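Local coordinates for putative uncharacterized protein (Acidianus two-tailed virus, PDB 3FAJ) that is a structural component of the virion of an archaeal virus and probably also binds DNA, at residues D30-A35 against A126-N131; I38-E43 against Q117-L122; E51-L56 against M81-M86. One frame throughout, in Å; residues are numbered along the deposited sequence.

Contact 1 of 3, residues D30-A35 against A126-N131; sequences DYAGGA and ATQVRN
The Asp-30 carboxylate lies against the side chain of Gln-128 while its OD1 accepts a 3.0 Å bond from Gly-33 N, which arrives from above the carboxylate plane, 64° out of it. Asp-30 is thereby the N-cap of helix 31-43, and the cap sits where this helix begins beside the last modelled helix, 125-132, of a compact, mainly helical fold. Gln-128 CB and CG are only in van der Waals contact with the acid, CB at 3.6 Å from Asp-30 OD1. With CG trans to the backbone nitrogen (chi1 -170°), the carboxylate folds back over the first turn and faces the neighbouring helix at the same time.

Gln-128 stretches beyond its CG across Asp-30, its amide plane turned 67° from the carboxylate. Its OE1 stands only 3.0 Å from Asp-30 OD2, a meeting of two acceptors that would tend to raise the proton affinity of the acid, while the positive end of the helix dipole would oppose this. The amide is not loosely placed, because NE2 is bonded to the carbonyl of Leu-122 in the preceding helix. That same Gln-128 NE2 lies 3.6 Å from Gly-33 CA.

Below the polar cap the contact turns apolar. The short axes, steeply inclined and roughly antiparallel, pass 8.8 Å apart, close enough for Ala-32 to meet the partner helix directly. Thr-127 divides its branches: OG1 is turned away to the Phe-121 carbonyl and Ser-124 OG, at the bend leading from helix 113-123, whereas CG2 points at helix 31-43. Thr-71 of helix 69-86 touches both residues, and between them the Ala-32 CB and Thr-127 CG2 methyls pack at 3.7 Å.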
ATOM      1  N   ASP A  30       2.694  -7.447  11.688  1.00 24.49           N
ATOM      2  CA  ASP A  30       2.528  -7.824  10.283  1.00 23.97           C
ATOM      3  C   ASP A  30       2.114  -6.603   9.470  1.00 23.83           C
ATOM      4  O   ASP A  30       0.959  -6.466   9.050  1.00 23.96           O
ATOM      5  CB  ASP A  30       1.520  -8.976  10.127  1.00 24.16           C
ATOM      6  CG  ASP A  30       1.506  -9.569   8.717  1.00 25.46           C
ATOM      7  OD1 ASP A  30       2.254  -9.083   7.850  1.00 24.75           O
ATOM      8  OD2 ASP A  30       0.749 -10.553   8.505  1.00 28.60           O
ATOM      9  N   TYR A  31       3.082  -5.715   9.245  1.00 22.75           N
ATOM     10  CA  TYR A  31       2.813  -4.449   8.567  1.00 22.50           C
ATOM     11  C   TYR A  31       2.488  -4.661   7.097  1.00 22.65           C
ATOM     12  O   TYR A  31       1.678  -3.924   6.538  1.00 23.35           O
ATOM     13  CB  TYR A  31       3.983  -3.465   8.755  1.00 22.77           C
ATOM     14  CG  TYR A  31       4.375  -3.333  10.203  1.00 23.33           C
ATOM     15  CD1 TYR A  31       3.420  -3.057  11.197  1.00 23.49           C
ATOM     16  CD2 TYR A  31       5.704  -3.513  10.597  1.00 22.83           C
ATOM     17  CE1 TYR A  31       3.780  -2.968  12.549  1.00 23.84           C
ATOM     18  CE2 TYR A  31       6.062  -3.414  11.946  1.00 21.71           C
ATOM     19  CZ  TYR A  31       5.101  -3.133  12.904  1.00 23.22           C
ATOM     20  OH  TYR A  31       5.469  -3.054  14.235  1.00 24.60           O
ATOM     21  N   ALA A  32       3.138  -5.657   6.480  1.00 23.12           N
ATOM     22  CA  ALA A  32       2.820  -6.034   5.113  1.00 23.22           C
ATOM     23  C   ALA A  32       1.331  -6.401   4.989  1.00 24.04           C
ATOM     24  O   ALA A  32       0.633  -5.901   4.091  1.00 22.89           O
ATOM     25  CB  ALA A  32       3.735  -7.199   4.655  1.00 24.40           C
ATOM     26  N   GLY A  33       0.845  -7.263   5.886  1.00 24.36           N
ATOM     27  CA  GLY A  33      -0.582  -7.650   5.904  1.00 24.54           C
ATOM     28  C   GLY A  33      -1.489  -6.447   6.121  1.00 25.49           C
ATOM     29  O   GLY A  33      -2.556  -6.328   5.474  1.00 25.34           O
ATOM     30  N   GLY A  34      -1.067  -5.545   7.018  1.00 24.11           N
ATOM     31  CA  GLY A  34      -1.842  -4.331   7.309  1.00 24.63           C
ATOM     32  C   GLY A  34      -1.913  -3.443   6.066  1.00 24.17           C
ATOM     33  O   GLY A  34      -2.962  -2.864   5.766  1.00 25.18           O
ATOM     34  N   ALA A  35      -0.804  -3.350   5.342  1.00 23.68           N
ATOM     35  CA  ALA A  35      -0.778  -2.604   4.086  1.00 24.02           C
ATOM     36  C   ALA A  35      -1.758  -3.234   3.083  1.00 24.27           C
ATOM     37  O   ALA A  35      -2.526  -2.516   2.452  1.00 24.02           O
ATOM     38  CB  ALA A  35       0.652  -2.535   3.525  1.00 24.50           C
ATOM     39  N   ALA A 126       5.917 -15.418   2.614  1.00 23.36           N
ATOM     40  CA  ALA A 126       7.315 -15.161   2.962  1.00 23.52           C
ATOM     41  C   ALA A 126       7.497 -13.778   3.576  1.00 23.03           C
ATOM     42  O   ALA A 126       8.198 -13.617   4.575  1.00 23.11           O
ATOM     43  CB  ALA A 126       8.209 -15.308   1.727  1.00 24.69           C
ATOM     44  N   THR A 127       6.878 -12.777   2.958  1.00 22.10           N
ATOM     45  CA  THR A 127       6.973 -11.408   3.446  1.00 22.56           C
ATOM     46  C   THR A 127       6.270 -11.260   4.798  1.00 22.64           C
ATOM     47  O   THR A 127       6.830 -10.687   5.732  1.00 22.34           O
ATOM     48  CB  THR A 127       6.405 -10.429   2.413  1.00 22.82           C
ATOM     49  OG1 THR A 127       7.172 -10.552   1.209  1.00 22.79           O
ATOM     50  CG2 THR A 127       6.486  -8.984   2.921  1.00 22.69           C
ATOM     51  N   GLN A 128       5.053 -11.787   4.903  1.00 22.50           N
ATOM     52  CA  GLN A 128       4.308 -11.655   6.166  1.00 22.72           C
ATOM     53  C   GLN A 128       5.002 -12.349   7.328  1.00 22.14           C
ATOM     54  O   GLN A 128       5.114 -11.797   8.421  1.00 22.86           O
ATOM     55  CB  GLN A 128       2.860 -12.082   5.992  1.00 22.58           C
ATOM     56  CG  GLN A 128       2.183 -11.189   4.927  1.00 24.81           C
ATOM     57  CD  GLN A 128       0.684 -11.249   4.962  1.00 32.71           C
ATOM     58  OE1 GLN A 128       0.103 -11.830   5.860  1.00 35.91           O
ATOM     59  NE2 GLN A 128       0.047 -10.602   3.989  1.00 35.93           N
ATOM     60  N   VAL A 129       5.482 -13.568   7.084  1.00 21.39           N
ATOM     61  CA  VAL A 129       6.261 -14.301   8.095  1.00 21.83           C
ATOM     62  C   VAL A 129       7.486 -13.496   8.494  1.00 22.22           C
ATOM     63  O   VAL A 129       7.791 -13.364   9.680  1.00 22.24           O
ATOM     64  CB  VAL A 129       6.676 -15.676   7.554  1.00 21.75           C
ATOM     65  CG1 VAL A 129       7.698 -16.368   8.485  1.00 20.79           C
ATOM     66  CG2 VAL A 129       5.438 -16.529   7.354  1.00 22.33           C
ATOM     67  N   ARG A 130       8.186 -12.957   7.502  1.00 23.14           N
ATOM     68  CA  ARG A 130       9.379 -12.158   7.752  1.00 24.63           C
ATOM     69  C   ARG A 130       9.062 -10.969   8.653  1.00 24.73           C
ATOM     70  O   ARG A 130       9.866 -10.593   9.506  1.00 25.03           O
ATOM     71  CB  ARG A 130       9.986 -11.672   6.434  1.00 25.61           C
ATOM     72  CG  ARG A 130      11.392 -11.111   6.568  1.00 27.62           C
ATOM     73  CD  ARG A 130      12.090 -11.042   5.219  1.00 30.14           C
ATOM     74  NE  ARG A 130      11.397 -10.156   4.288  1.00 32.05           N
ATOM     75  CZ  ARG A 130      10.771 -10.569   3.191  1.00 32.87           C
ATOM     76  NH1 ARG A 130      10.750 -11.857   2.881  1.00 33.35           N
ATOM     77  NH2 ARG A 130      10.167  -9.691   2.401  1.00 29.70           N
ATOM     78  N   ASN A 131       7.886 -10.383   8.458  1.00 24.26           N
ATOM     79  CA  ASN A 131       7.458  -9.240   9.256  1.00 24.15           C
ATOM     80  C   ASN A 131       7.096  -9.640  10.682  1.00 24.86           C
ATOM     81  O   ASN A 131       7.433  -8.941  11.637  1.00 25.54           O
ATOM     82  CB  ASN A 131       6.273  -8.536   8.590  1.00 24.10           C
ATOM     83  CG  ASN A 131       6.695  -7.656   7.431  1.00 24.05           C
ATOM     84  OD1 ASN A 131       7.877  -7.361   7.258  1.00 27.44           O
ATOM     85  ND2 ASN A 131       5.727  -7.229   6.629  1.00 20.19           N
TER

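Contact 2 of 3, residues I38-E43 against Q117-L122; sequences ILDMFE and QAKAFL
Lys-119 reaches across to Asp-40 and closes a salt bridge, its NZ 3.0 Å from OD1 and nearly in line with that oxygen's C-O bond. The bridge ties helix 31-43 to helix 113-123 within the helical bundle, two helices that run roughly antiparallel at this point, inclined by 140°, and whose short axes stay 11.9 Å apart, so that the long lysine bridges much of the distance. A second bond leaves the ammonium for water 1, which accepts from Lys-119 NZ at 2.9 Å and itself donates to Glu-43 OE2. One cation thus joins two acids of the same helix, Asp-40 directly and Glu-43 through water; the direct separation of Lys-119 NZ from Glu-43 OE2, 4.2 Å, is beyond a salt bridge but probably still close enough for some electrostatic attraction.

The path of the lysine explains this division. Its carbon chain leaves the backbone trans to N (chi1 -178°) and stays extended as far as CE, then bends at the last torsion (chi4 -80°) and swings the ammonium to Asp-40. The carbon beneath it is consequently left beside the other acid, with Glu-43 OE2 3.4 Å from Lys-119 CE. Glu-43, extended beyond its own CG, approaches from the opposite direction, and OE2 is steadied further by the hydroxyl of Tyr-115, one turn before the lysine.

Under the charged layer, Leu-39 and the lysine methylenes run alongside one another, pointing opposite ways, CB of Leu-39 lying 4.0 Å from Lys-119 CE. Leu-39 also rests on Ile-78 of helix 69-86, so the bridge lies at the edge of an apolar interior. Deeper still, the branch ends of two leucines approach, Leu-39 CD1 and Leu-122 CD1 standing 4.4 Å apart.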
ATOM      1  N   ILE A  38      -5.275  -2.217   3.749  1.00 23.50           N
ATOM      2  CA  ILE A  38      -5.480  -0.832   3.294  1.00 23.28           C
ATOM      3  C   ILE A  38      -5.658  -0.829   1.769  1.00 23.11           C
ATOM      4  O   ILE A  38      -6.578  -0.185   1.236  1.00 23.37           O
ATOM      5  CB  ILE A  38      -4.322   0.110   3.725  1.00 23.93           C
ATOM      6  CG1 ILE A  38      -4.318   0.316   5.246  1.00 23.85           C
ATOM      7  CG2 ILE A  38      -4.395   1.483   2.978  1.00 22.77           C
ATOM      8  CD1 ILE A  38      -2.946   0.772   5.820  1.00 24.31           C
ATOM      9  N   LEU A  39      -4.799  -1.571   1.083  1.00 23.28           N
ATOM     10  CA  LEU A  39      -4.882  -1.644  -0.398  1.00 24.27           C
ATOM     11  C   LEU A  39      -6.231  -2.224  -0.873  1.00 24.90           C
ATOM     12  O   LEU A  39      -6.818  -1.731  -1.853  1.00 25.32           O
ATOM     13  CB  LEU A  39      -3.709  -2.421  -0.986  1.00 24.76           C
ATOM     14  CG  LEU A  39      -2.361  -1.710  -0.780  1.00 25.36           C
ATOM     15  CD1 LEU A  39      -1.253  -2.647  -1.255  1.00 29.40           C
ATOM     16  CD2 LEU A  39      -2.317  -0.348  -1.515  1.00 28.39           C
ATOM     17  N   ASP A  40      -6.721  -3.252  -0.194  1.00 24.96           N
ATOM     18  CA  ASP A  40      -8.040  -3.810  -0.526  1.00 25.54           C
ATOM     19  C   ASP A  40      -9.160  -2.771  -0.352  1.00 26.00           C
ATOM     20  O   ASP A  40     -10.100  -2.701  -1.157  1.00 25.92           O
ATOM     21  CB  ASP A  40      -8.319  -5.061   0.316  1.00 25.81           C
ATOM     22  CG  ASP A  40      -7.499  -6.269  -0.122  1.00 27.05           C
ATOM     23  OD1 ASP A  40      -6.923  -6.265  -1.237  1.00 29.01           O
ATOM     24  OD2 ASP A  40      -7.449  -7.238   0.667  1.00 28.28           O
ATOM     25  N   MET A  41      -9.080  -1.977   0.717  1.00 25.70           N
ATOM     26  CA  MET A  41     -10.071  -0.899   0.964  1.00 26.83           C
ATOM     27  C   MET A  41      -9.962   0.194  -0.106  1.00 25.93           C
ATOM     28  O   MET A  41     -10.982   0.740  -0.566  1.00 25.85           O
ATOM     29  CB  MET A  41      -9.849  -0.307   2.348  1.00 26.56           C
ATOM     30  CG  MET A  41     -10.140  -1.290   3.462  1.00 27.39           C
ATOM     31  SD  MET A  41      -9.950  -0.469   5.056  1.00 31.87           S
ATOM     32  CE  MET A  41      -8.291   0.038   5.118  1.00 32.33           C
ATOM     33  N   PHE A  42      -8.733   0.515  -0.496  1.00 24.00           N
ATOM     34  CA  PHE A  42      -8.470   1.469  -1.577  1.00 24.10           C
ATOM     35  C   PHE A  42      -9.173   1.004  -2.858  1.00 24.65           C
ATOM     36  O   PHE A  42      -9.894   1.779  -3.510  1.00 24.72           O
ATOM     37  CB  PHE A  42      -6.948   1.593  -1.787  1.00 24.27           C
ATOM     38  CG  PHE A  42      -6.556   2.158  -3.122  1.00 25.08           C
ATOM     39  CD1 PHE A  42      -6.766   3.511  -3.416  1.00 26.35           C
ATOM     40  CD2 PHE A  42      -5.964   1.331  -4.085  1.00 26.09           C
ATOM     41  CE1 PHE A  42      -6.392   4.043  -4.674  1.00 27.38           C
ATOM     42  CE2 PHE A  42      -5.571   1.858  -5.326  1.00 27.08           C
ATOM     43  CZ  PHE A  42      -5.788   3.211  -5.618  1.00 25.99           C
ATOM     44  N   GLU A  43      -8.992  -0.270  -3.196  1.00 23.82           N
ATOM     45  CA  GLU A  43      -9.546  -0.799  -4.458  1.00 23.42           C
ATOM     46  C   GLU A  43     -11.056  -0.883  -4.428  1.00 23.70           C
ATOM     47  O   GLU A  43     -11.711  -0.823  -5.485  1.00 22.62           O
ATOM     48  CB  GLU A  43      -8.986  -2.177  -4.741  1.00 24.01           C
ATOM     49  CG  GLU A  43      -7.479  -2.142  -4.999  1.00 23.66           C
ATOM     50  CD  GLU A  43      -6.920  -3.513  -5.284  1.00 28.20           C
ATOM     51  OE1 GLU A  43      -7.708  -4.424  -5.634  1.00 32.08           O
ATOM     52  OE2 GLU A  43      -5.705  -3.691  -5.182  1.00 28.24           O
ATOM     53  N   GLN A 117       2.524  -6.455  -8.693  1.00 22.96           N
ATOM     54  CA  GLN A 117       3.686  -7.173  -8.146  1.00 23.95           C
ATOM     55  C   GLN A 117       3.922  -6.783  -6.689  1.00 24.10           C
ATOM     56  O   GLN A 117       4.183  -7.651  -5.841  1.00 23.36           O
ATOM     57  CB  GLN A 117       4.943  -6.850  -8.933  1.00 23.65           C
ATOM     58  CG  GLN A 117       5.071  -7.459 -10.277  1.00 26.80           C
ATOM     59  CD  GLN A 117       6.378  -7.029 -10.904  1.00 32.82           C
ATOM     60  OE1 GLN A 117       7.021  -6.090 -10.418  1.00 36.15           O
ATOM     61  NE2 GLN A 117       6.804  -7.725 -11.945  1.00 32.20           N
ATOM     62  N   ALA A 118       3.848  -5.475  -6.406  1.00 23.75           N
ATOM     63  CA  ALA A 118       4.136  -4.979  -5.065  1.00 23.90           C
ATOM     64  C   ALA A 118       3.089  -5.492  -4.075  1.00 24.08           C
ATOM     65  O   ALA A 118       3.417  -5.964  -2.985  1.00 24.96           O
ATOM     66  CB  ALA A 118       4.207  -3.431  -5.053  1.00 23.90           C
ATOM     67  N   LYS A 119       1.816  -5.462  -4.485  1.00 24.41           N
ATOM     68  CA  LYS A 119       0.739  -5.936  -3.620  1.00 24.55           C
ATOM     69  C   LYS A 119       0.882  -7.440  -3.351  1.00 24.60           C
ATOM     70  O   LYS A 119       0.755  -7.887  -2.214  1.00 25.27           O
ATOM     71  CB  LYS A 119      -0.634  -5.581  -4.224  1.00 24.80           C
ATOM     72  CG  LYS A 119      -1.801  -6.010  -3.329  1.00 27.77           C
ATOM     73  CD  LYS A 119      -3.111  -5.516  -3.920  1.00 29.92           C
ATOM     74  CE  LYS A 119      -4.257  -5.815  -2.960  1.00 32.41           C
ATOM     75  NZ  LYS A 119      -4.733  -7.213  -3.020  1.00 36.56           N
ATOM     76  N   ALA A 120       1.191  -8.215  -4.393  1.00 24.62           N
ATOM     77  CA  ALA A 120       1.404  -9.663  -4.227  1.00 24.67           C
ATOM     78  C   ALA A 120       2.580  -9.939  -3.288  1.00 24.36           C
ATOM     79  O   ALA A 120       2.552 -10.896  -2.513  1.00 25.62           O
ATOM     80  CB  ALA A 120       1.665 -10.300  -5.555  1.00 24.64           C
ATOM     81  N   PHE A 121       3.621  -9.133  -3.405  1.00 24.23           N
ATOM     82  CA  PHE A 121       4.807  -9.286  -2.557  1.00 23.77           C
ATOM     83  C   PHE A 121       4.428  -9.059  -1.102  1.00 23.54           C
ATOM     84  O   PHE A 121       4.814  -9.825  -0.218  1.00 23.45           O
ATOM     85  CB  PHE A 121       5.904  -8.310  -2.997  1.00 24.82           C
ATOM     86  CG  PHE A 121       7.125  -8.340  -2.123  1.00 24.41           C
ATOM     87  CD1 PHE A 121       8.004  -9.421  -2.184  1.00 24.46           C
ATOM     88  CD2 PHE A 121       7.404  -7.288  -1.258  1.00 26.67           C
ATOM     89  CE1 PHE A 121       9.152  -9.450  -1.381  1.00 24.68           C
ATOM     90  CE2 PHE A 121       8.543  -7.313  -0.436  1.00 27.11           C
ATOM     91  CZ  PHE A 121       9.420  -8.396  -0.524  1.00 25.32           C
ATOM     92  N   LEU A 122       3.654  -8.020  -0.850  1.00 22.49           N
ATOM     93  CA  LEU A 122       3.246  -7.707   0.511  1.00 23.29           C
ATOM     94  C   LEU A 122       2.310  -8.771   1.066  1.00 23.34           C
ATOM     95  O   LEU A 122       2.364  -9.091   2.255  1.00 24.67           O
ATOM     96  CB  LEU A 122       2.578  -6.342   0.561  1.00 22.85           C
ATOM     97  CG  LEU A 122       3.561  -5.167   0.311  1.00 23.23           C
ATOM     98  CD1 LEU A 122       2.739  -3.953   0.046  1.00 25.21           C
ATOM     99  CD2 LEU A 122       4.516  -4.897   1.488  1.00 25.00           C
TER
HETATM  100  O   HOH W   1      -5.466  -6.823  -5.814  1.00 40.19           O

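Contact 3 of 3, residues E51-L56 against M81-M86; sequences EVTLKL and MISDAM
Ile-82 is wedged against Val-52, Thr-53 and Leu-56, and its two branches divide the work. The CG2 methyl takes one side: it lies 3.9 Å from Thr-53 CG2 and also leans on Val-52 CG1 at 4.1 Å. The longer branch, with CG1 trans to the carbonyl carbon (chi1 -63°) and the chain extended beyond it, carries CD1 on to the next turn. There Ile-82 CD1 comes within 4.0 Å of Leu-56 CD1, the two side chains crossing at about a right angle. Val-52 meets the isoleucine obliquely and touches both of its ends, since Val-52 CG2 is 4.1 Å from Ile-82 CD1.

Helices 51-66 and 69-86 form an antiparallel helical hairpin joined by a very short turn, and this contact lies far from that turn, near the start of the first helix and the end of the second. The short axes cross at -160° and are 10.3 Å apart, a separation filled by branched aliphatic side chains. Thr-53 contributes as a methyl group, because its OG1 hydrogen-bonds to the carbonyl oxygen of Pro-50, to which it must donate, and is thereby held away from the apolar surface.

The buried patch continues into helix 31-43, where Phe-42 rests on Val-52 and both Ile-38 and Leu-39 rest on Leu-56. Away from helix 69-86, Lys-55 runs back along its own helix to Glu-51: Lys-55 NZ donates to Glu-51 OE2 in a salt bridge of 2.9 Å, on the anti side of the carboxylate, while Glu-51 OE1 accepts from Gly-48 N.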
ATOM      1  N   GLU A  51      -6.251  10.000   2.578  1.00 24.49           N
ATOM      2  CA  GLU A  51      -6.346   8.928   3.595  1.00 25.48           C
ATOM      3  C   GLU A  51      -5.532   7.688   3.230  1.00 24.35           C
ATOM      4  O   GLU A  51      -4.781   7.159   4.055  1.00 23.62           O
ATOM      5  CB  GLU A  51      -7.811   8.523   3.844  0.80 25.66           C
ATOM      6  CG  GLU A  51      -7.997   7.250   4.692  0.80 28.12           C
ATOM      7  CD  GLU A  51      -9.458   6.807   4.823  0.80 28.84           C
ATOM      8  OE1 GLU A  51     -10.280   7.111   3.928  0.80 32.46           O
ATOM      9  OE2 GLU A  51      -9.792   6.143   5.832  0.80 33.68           O
ATOM     10  N   VAL A  52      -5.660   7.247   1.983  1.00 23.37           N
ATOM     11  CA  VAL A  52      -4.998   6.018   1.577  1.00 23.84           C
ATOM     12  C   VAL A  52      -3.488   6.137   1.703  1.00 24.00           C
ATOM     13  O   VAL A  52      -2.857   5.225   2.259  1.00 23.91           O
ATOM     14  CB  VAL A  52      -5.413   5.540   0.151  1.00 24.56           C
ATOM     15  CG1 VAL A  52      -5.133   6.593  -0.927  1.00 25.18           C
ATOM     16  CG2 VAL A  52      -4.718   4.181  -0.193  1.00 25.33           C
ATOM     17  N   THR A  53      -2.905   7.243   1.222  1.00 22.75           N
ATOM     18  CA  THR A  53      -1.438   7.345   1.263  1.00 23.79           C
ATOM     19  C   THR A  53      -0.890   7.636   2.656  1.00 23.68           C
ATOM     20  O   THR A  53       0.199   7.162   2.994  1.00 25.00           O
ATOM     21  CB  THR A  53      -0.897   8.349   0.253  1.00 23.41           C
ATOM     22  OG1 THR A  53      -1.630   9.563   0.377  1.00 22.40           O
ATOM     23  CG2 THR A  53      -1.042   7.767  -1.171  1.00 24.62           C
ATOM     24  N   LEU A  54      -1.645   8.382   3.459  1.00 23.87           N
ATOM     25  CA  LEU A  54      -1.231   8.660   4.842  1.00 23.07           C
ATOM     26  C   LEU A  54      -1.208   7.348   5.636  1.00 23.05           C
ATOM     27  O   LEU A  54      -0.267   7.095   6.403  1.00 23.55           O
ATOM     28  CB  LEU A  54      -2.186   9.657   5.494  1.00 22.87           C
ATOM     29  CG  LEU A  54      -2.146  11.084   4.916  1.00 23.18           C
ATOM     30  CD1 LEU A  54      -3.355  11.881   5.395  1.00 23.37           C
ATOM     31  CD2 LEU A  54      -0.832  11.784   5.296  1.00 24.81           C
ATOM     32  N   LYS A  55      -2.234   6.522   5.442  1.00 22.25           N
ATOM     33  CA  LYS A  55      -2.315   5.226   6.116  1.00 22.95           C
ATOM     34  C   LYS A  55      -1.212   4.269   5.641  1.00 22.96           C
ATOM     35  O   LYS A  55      -0.600   3.585   6.484  1.00 23.81           O
ATOM     36  CB  LYS A  55      -3.690   4.576   5.920  1.00 23.27           C
ATOM     37  CG  LYS A  55      -4.804   5.266   6.684  1.00 25.29           C
ATOM     38  CD  LYS A  55      -6.100   4.500   6.542  1.00 31.47           C
ATOM     39  CE  LYS A  55      -7.088   4.942   7.616  1.00 34.09           C
ATOM     40  NZ  LYS A  55      -8.388   4.198   7.521  1.00 39.24           N
ATOM     41  N   LEU A  56      -0.971   4.200   4.324  1.00 22.86           N
ATOM     42  CA  LEU A  56       0.139   3.374   3.799  1.00 22.70           C
ATOM     43  C   LEU A  56       1.465   3.870   4.348  1.00 22.68           C
ATOM     44  O   LEU A  56       2.318   3.070   4.711  1.00 23.48           O
ATOM     45  CB  LEU A  56       0.180   3.395   2.273  1.00 23.01           C
ATOM     46  CG  LEU A  56      -0.956   2.614   1.601  1.00 23.15           C
ATOM     47  CD1 LEU A  56      -0.955   2.899   0.084  1.00 23.11           C
ATOM     48  CD2 LEU A  56      -0.860   1.065   1.905  1.00 25.54           C
ATOM     49  N   MET A  81       2.964   5.514  -6.704  1.00 24.90           N
ATOM     50  CA  MET A  81       2.066   5.254  -7.833  1.00 27.08           C
ATOM     51  C   MET A  81       0.718   5.917  -7.603  1.00 25.68           C
ATOM     52  O   MET A  81       0.172   6.551  -8.503  1.00 25.19           O
ATOM     53  CB  MET A  81       1.881   3.741  -8.063  1.00 26.49           C
ATOM     54  CG  MET A  81       3.097   3.120  -8.743  1.00 28.05           C
ATOM     55  SD  MET A  81       2.837   1.350  -8.958  1.00 34.32           S
ATOM     56  CE  MET A  81       3.584   0.635  -7.507  1.00 34.65           C
ATOM     57  N   ILE A  82       0.185   5.779  -6.390  1.00 24.85           N
ATOM     58  CA  ILE A  82      -1.125   6.372  -6.086  1.00 23.90           C
ATOM     59  C   ILE A  82      -1.059   7.901  -6.104  1.00 23.76           C
ATOM     60  O   ILE A  82      -1.908   8.561  -6.704  1.00 23.47           O
ATOM     61  CB  ILE A  82      -1.682   5.858  -4.737  1.00 22.51           C
ATOM     62  CG1 ILE A  82      -1.928   4.342  -4.809  1.00 23.58           C
ATOM     63  CG2 ILE A  82      -2.987   6.615  -4.382  1.00 24.05           C
ATOM     64  CD1 ILE A  82      -2.427   3.732  -3.533  1.00 24.88           C
ATOM     65  N   SER A  83      -0.021   8.465  -5.469  1.00 23.97           N
ATOM     66  CA  SER A  83       0.195   9.918  -5.454  0.50 24.51           C
ATOM     67  C   SER A  83       0.270  10.492  -6.862  1.00 24.65           C
ATOM     68  O   SER A  83      -0.342  11.520  -7.157  1.00 24.29           O
ATOM     69  CB  SER A  83       1.486  10.257  -4.700  0.50 24.76           C
ATOM     70  OG  SER A  83       1.434   9.756  -3.377  0.50 25.78           O
ATOM     71  N   ASP A  84       1.033   9.820  -7.724  1.00 24.94           N
ATOM     72  CA  ASP A  84       1.231  10.261  -9.094  1.00 26.12           C
ATOM     73  C   ASP A  84      -0.071  10.222  -9.886  1.00 25.87           C
ATOM     74  O   ASP A  84      -0.340  11.148 -10.663  1.00 25.93           O
ATOM     75  CB  ASP A  84       2.292   9.407  -9.792  1.00 26.70           C
ATOM     76  CG  ASP A  84       3.711   9.683  -9.294  1.00 29.69           C
ATOM     77  OD1 ASP A  84       3.947  10.674  -8.548  1.00 31.28           O
ATOM     78  OD2 ASP A  84       4.608   8.883  -9.662  1.00 31.37           O
ATOM     79  N   ALA A  85      -0.861   9.165  -9.685  1.00 25.60           N
ATOM     80  CA  ALA A  85      -2.119   8.986 -10.401  1.00 25.66           C
ATOM     81  C   ALA A  85      -3.143  10.026  -9.939  1.00 26.00           C
ATOM     82  O   ALA A  85      -4.030  10.393 -10.698  1.00 25.72           O
ATOM     83  CB  ALA A  85      -2.661   7.558 -10.221  1.00 25.32           C
ATOM     84  N   MET A  86      -2.994  10.517  -8.704  1.00 26.16           N
ATOM     85  CA  MET A  86      -3.919  11.515  -8.161  1.00 27.57           C
ATOM     86  C   MET A  86      -3.605  12.950  -8.572  1.00 29.17           C
ATOM     87  O   MET A  86      -4.435  13.845  -8.362  1.00 29.32           O
ATOM     88  CB  MET A  86      -4.012  11.424  -6.633  1.00 26.47           C
ATOM     89  CG  MET A  86      -4.845  10.251  -6.136  1.00 26.45           C
ATOM     90  SD  MET A  86      -6.576  10.260  -6.692  1.00 26.03           S
ATOM     91  CE  MET A  86      -7.215  11.750  -5.943  1.00 23.74           C
TER

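Contacts 1 and 2 share helix 31-43, whose start meets helix 125-132 and whose later turns meet helix 113-123; their centres lie 12 Å apart. Contact 3 joins helices 51-66 and 69-86. Its centre is 12 Å from that of contact 2 and 20 Å from that of contact 1, which lies on the opposite side of the chain's centre. Along the chain the three are nested, contact 3 inside contact 2 and contact 2 inside contact 1, so the hairpin 51-86 lies innermost in the chain order. Helix 31-43 connects the set: Leu-39 CD2 and Leu-56 CD1 pack at 3.9 Å between contacts 2 and 3. Contact 1 brings the first and last modelled helices together.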